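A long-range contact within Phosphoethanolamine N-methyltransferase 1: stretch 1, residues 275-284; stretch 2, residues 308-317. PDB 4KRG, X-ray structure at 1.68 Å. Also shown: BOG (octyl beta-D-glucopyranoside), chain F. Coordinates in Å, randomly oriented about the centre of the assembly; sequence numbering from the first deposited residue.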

# COMPACT_ATOMS: atom_id res chain seq x y z
N LYS A 275 5.49 17.42 -14.49
CA LYS A 275 6.59 18.28 -14.03
C LYS A 275 6.23 19.14 -12.81
O LYS A 275 7.12 19.63 -12.12
N TYR A 276 4.93 19.31 -12.58
CA TYR A 276 4.42 20.11 -11.46
C TYR A 276 2.91 19.91 -11.44
O TYR A 276 2.36 19.36 -12.38
N SER A 277 2.24 20.36 -10.38
CA SER A 277 0.77 20.26 -10.32
C SER A 277 0.17 21.61 -10.66
O SER A 277 0.75 22.64 -10.34
N TRP A 278 -0.99 21.63 -11.32
CA TRP A 278 -1.59 22.92 -11.64
C TRP A 278 -1.98 23.67 -10.38
O TRP A 278 -2.09 24.89 -10.39
N THR A 279 -2.15 22.93 -9.29
CA THR A 279 -2.59 23.52 -8.04
C THR A 279 -1.46 24.22 -7.29
O THR A 279 -1.71 24.92 -6.32
N ASP A 280 -0.22 24.03 -7.75
CA ASP A 280 0.94 24.65 -7.11
C ASP A 280 0.76 26.16 -6.99
O ASP A 280 0.93 26.72 -5.90
N LYS A 281 0.43 26.79 -8.11
CA LYS A 281 0.25 28.23 -8.18
C LYS A 281 -0.85 28.71 -7.23
O LYS A 281 -0.75 29.77 -6.63
N ILE A 282 -1.90 27.90 -7.10
CA ILE A 282 -3.03 28.23 -6.22
C ILE A 282 -2.65 28.11 -4.75
O ILE A 282 -2.89 29.03 -3.97
N PHE A 283 -2.06 26.98 -4.38
CA PHE A 283 -1.65 26.73 -3.00
C PHE A 283 -0.54 27.68 -2.55
O PHE A 283 -0.32 27.86 -1.36
N SER A 284 0.17 28.26 -3.52
CA SER A 284 1.27 29.16 -3.21
C SER A 284 0.81 30.40 -2.44
O SER A 284 1.58 30.98 -1.67
N PRO A 308 -8.07 13.36 -12.24
CA PRO A 308 -6.82 12.74 -11.78
C PRO A 308 -5.72 13.77 -11.52
O PRO A 308 -4.77 13.50 -10.77
N PHE A 309 -5.86 14.94 -12.13
CA PHE A 309 -4.85 15.99 -12.03
C PHE A 309 -5.07 16.93 -10.85
O PHE A 309 -4.24 17.79 -10.57
N LEU A 310 -6.20 16.76 -10.16
CA LEU A 310 -6.48 17.56 -8.98
C LEU A 310 -5.84 16.91 -7.75
O LEU A 310 -6.37 15.94 -7.20
N HIS A 311 -4.68 17.43 -7.36
CA HIS A 311 -3.96 16.91 -6.20
C HIS A 311 -2.93 17.92 -5.73
O HIS A 311 -2.81 19.02 -6.27
N VAL A 312 -2.18 17.54 -4.70
CA VAL A 312 -1.18 18.38 -4.06
C VAL A 312 0.19 17.90 -4.48
O VAL A 312 0.44 16.69 -4.49
N ASN A 313 1.06 18.82 -4.85
CA ASN A 313 2.42 18.47 -5.24
C ASN A 313 3.26 18.30 -3.98
O ASN A 313 3.95 19.23 -3.55
N SER A 314 3.19 17.11 -3.40
CA SER A 314 3.81 16.84 -2.12
C SER A 314 5.33 16.94 -2.17
O SER A 314 5.98 17.27 -1.18
N HIS A 315 5.90 16.65 -3.34
CA HIS A 315 7.34 16.80 -3.49
C HIS A 315 7.74 18.26 -3.43
O HIS A 315 8.72 18.61 -2.78
N LEU A 316 6.98 19.12 -4.09
CA LEU A 316 7.25 20.55 -4.03
C LEU A 316 7.01 21.09 -2.63
O LEU A 316 7.74 21.96 -2.14
N LEU A 317 5.98 20.56 -1.96
CA LEU A 317 5.71 20.94 -0.59
C LEU A 317 6.92 20.66 0.29
O LEU A 317 7.45 21.56 0.92

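The contact is organised around two polar centres, the backbone carbonyl of His-311 and the paired side chains of Asp-280 and Asn-313. Thr-279, whose CA-to-CB bond points toward the second stretch, adopts the p rotamer (chi1 61°) and donates a short hydrogen bond from OG1 to His-311 O (2.6 Å). Ser-277 also points toward stretch 2; its t rotamer places OG 3.2 Å from His-311 O and 2.9 Å from Thr-279 OG1, and the choice between these two acceptors remains open.

Asn-313, in the t rotamer (chi1 -170°), points toward stretch 1 and uses both ends of its amide. Its ND2 donates to Asp-280 OD2 (3.1 Å) with a nearly straight N-H...O angle of 163°, while its OD1 accepts from Leu-316 N (3.2 Å), capping the helix that begins at Ser-314. Asp-280 leaves its backbone sideways, but the m rotamer brings the carboxylate nearer to the opposing stretch. There OD2 also accepts from Ser-277 N (3.1 Å), so a bond within the turn from Ser-277 to Asp-280 shares its acceptor with the bond across the contact.

Three waters extend this network. Water 3 donates to Thr-279 OG1 (2.9 Å) and Asp-280 OD1 (2.7 Å) and accepts from Asn-313 N (2.8 Å), linking the side chains of stretch 1 to the backbone of stretch 2. Water 1 joins Lys-275 O to Asn-313 ND2, at 3.0 Å from each atom, and water 2 accepts from Trp-278 N (3.0 Å) while donating to Phe-309 O (2.7 Å).

Apolar contacts lie alongside these bonds. Trp-278 starts sideways, yet its p rotamer (chi1 72°) carries the indole nearer to stretch 2, where Trp-278 CZ2 lies 3.7 Å from Leu-310 CD1 and Trp-278 CD1 lies 4.3 Å from Phe-309 CB. Leu-310, with chi1 t and chi2 p, also meets Thr-279 through its CD1, 3.9 Å from Thr-279 CG2. Farther along, Phe-283 points toward stretch 2 in the m rotamer, and its CE2 packs 3.9 Å from Val-312 CG2. Although the CA-to-CB bond of His-311 points away, the end of its side chain comes nearer, setting CD2 3.5 Å from Ser-277 OG.

Leu-316 points toward stretch 1 with chi1 t, placing CD2 3.5 Å from Asp-280 OD2. The same methyl, CD2 of Leu-316, is 3.6 Å from C6' of the octyl glucoside, whose alkyl chain also brings C7' within 3.8 Å of Phe-283 CB. The detergent tail thus touches both stretches.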

# COMPACT_ATOMS: atom_id res chain seq x y z
CB LYS A 275 7.05 19.20 -15.16
CG LYS A 275 7.57 18.47 -16.38
CD LYS A 275 8.11 19.47 -17.41
CE LYS A 275 7.01 20.41 -17.89
NZ LYS A 275 7.41 21.16 -19.11
CB TYR A 276 4.77 21.59 -11.64
CG TYR A 276 4.28 22.17 -12.93
CD1 TYR A 276 3.01 22.73 -13.03
CD2 TYR A 276 5.07 22.14 -14.08
CE1 TYR A 276 2.55 23.25 -14.21
CE2 TYR A 276 4.61 22.66 -15.27
CZ TYR A 276 3.36 23.21 -15.33
OH TYR A 276 2.89 23.73 -16.51
CB SER A 277 0.32 19.81 -8.93
OG SER A 277 -1.10 19.77 -8.85
CB TRP A 278 -2.77 22.82 -12.61
CG TRP A 278 -4.06 22.23 -12.11
CD1 TRP A 278 -4.54 20.98 -12.37
CD2 TRP A 278 -5.08 22.90 -11.34
NE1 TRP A 278 -5.78 20.82 -11.79
CE2 TRP A 278 -6.13 21.98 -11.16
CE3 TRP A 278 -5.20 24.18 -10.79
CZ2 TRP A 278 -7.28 22.30 -10.44
CZ3 TRP A 278 -6.34 24.49 -10.07
CH2 TRP A 278 -7.37 23.55 -9.91
CB THR A 279 -3.21 22.45 -7.12
OG1 THR A 279 -2.21 21.47 -6.82
CG2 THR A 279 -4.38 21.77 -7.79
CB ASP A 280 2.22 24.40 -7.92
CG ASP A 280 2.61 22.94 -7.98
OD1 ASP A 280 1.96 22.13 -7.30
OD2 ASP A 280 3.57 22.62 -8.70
CB LYS A 281 -0.06 28.66 -9.62
CG LYS A 281 -0.39 30.15 -9.79
CD LYS A 281 0.88 30.99 -9.92
CE LYS A 281 0.65 32.47 -9.61
NZ LYS A 281 -0.29 33.13 -10.54
CB ILE A 282 -4.22 27.30 -6.48
CG1 ILE A 282 -4.64 27.35 -7.95
CG2 ILE A 282 -5.37 27.65 -5.56
CD1 ILE A 282 -4.95 28.72 -8.46
CB PHE A 283 -1.18 25.28 -2.83
CG PHE A 283 -2.29 24.28 -2.65
CD1 PHE A 283 -3.14 24.34 -1.54
CD2 PHE A 283 -2.46 23.23 -3.55
CE1 PHE A 283 -4.15 23.41 -1.36
CE2 PHE A 283 -3.47 22.30 -3.37
CZ PHE A 283 -4.31 22.39 -2.27
CB SER A 284 1.99 29.59 -4.49
OG SER A 284 1.23 30.52 -5.22
CB PRO A 308 -6.43 11.84 -12.96
CG PRO A 308 -7.10 12.45 -14.14
CD PRO A 308 -8.39 13.01 -13.63
CB PHE A 309 -4.80 16.78 -13.34
CG PHE A 309 -4.63 15.90 -14.55
CD1 PHE A 309 -3.54 15.05 -14.65
CD2 PHE A 309 -5.56 15.91 -15.57
CE1 PHE A 309 -3.38 14.23 -15.75
CE2 PHE A 309 -5.40 15.09 -16.67
CZ PHE A 309 -4.31 14.25 -16.76
CB LEU A 310 -7.99 17.73 -8.77
CG LEU A 310 -8.46 18.59 -7.60
CD1 LEU A 310 -7.78 19.95 -7.63
CD2 LEU A 310 -9.97 18.76 -7.63
CB HIS A 311 -3.30 15.56 -6.52
CG HIS A 311 -2.15 15.66 -7.48
ND1 HIS A 311 -1.01 14.90 -7.36
CD2 HIS A 311 -1.97 16.42 -8.59
CE1 HIS A 311 -0.18 15.18 -8.34
NE2 HIS A 311 -0.74 16.11 -9.10
CB VAL A 312 -1.28 18.27 -2.52
CG1 VAL A 312 -0.14 19.00 -1.84
CG2 VAL A 312 -2.62 18.78 -2.02
CB ASN A 313 3.01 19.56 -6.14
CG ASN A 313 4.32 19.16 -6.77
OD1 ASN A 313 4.96 18.20 -6.34
ND2 ASN A 313 4.74 19.90 -7.79
CB SER A 314 3.37 15.47 -1.59
OG SER A 314 2.01 15.51 -1.19
CB HIS A 315 7.84 16.11 -4.76
CG HIS A 315 8.06 14.64 -4.58
ND1 HIS A 315 7.09 13.70 -4.83
CD2 HIS A 315 9.15 13.96 -4.14
CE1 HIS A 315 7.57 12.50 -4.56
NE2 HIS A 315 8.82 12.63 -4.14
CB LEU A 316 6.39 21.30 -5.05
CG LEU A 316 6.61 22.81 -5.07
CD1 LEU A 316 8.02 23.11 -5.54
CD2 LEU A 316 5.59 23.47 -5.97
CB LEU A 317 4.49 20.17 -0.07
CG LEU A 317 3.93 20.68 1.26
CD1 LEU A 317 3.46 22.10 1.10
CD2 LEU A 317 2.79 19.79 1.71
C1 BOG F . 8.83 29.07 0.38
O1 BOG F . 8.41 29.23 -0.94
C2 BOG F . 10.35 29.11 0.42
O2 BOG F . 10.86 27.98 -0.28
C3 BOG F . 10.87 29.11 1.82
O3 BOG F . 12.32 29.30 1.77
C4 BOG F . 10.26 30.18 2.66
O4 BOG F . 10.67 30.04 4.03
C5 BOG F . 8.74 30.14 2.61
O5 BOG F . 8.22 30.13 1.23
C6 BOG F . 8.22 31.31 3.31
O6 BOG F . 7.40 30.89 4.36
C1' BOG F . 7.34 28.35 -1.30
C2' BOG F . 7.04 28.45 -2.83
C3' BOG F . 5.75 27.74 -3.20
C4' BOG F . 5.51 26.43 -2.75
C5' BOG F . 4.07 25.93 -2.44
C6' BOG F . 3.78 24.57 -3.09
C7' BOG F . 2.40 23.98 -2.71
C8' BOG F . 2.39 22.49 -2.76
O HOH W 1 7.40 20.31 -9.16
O HOH W 2 -1.87 18.72 -11.49
O HOH W 3 0.30 21.44 -5.28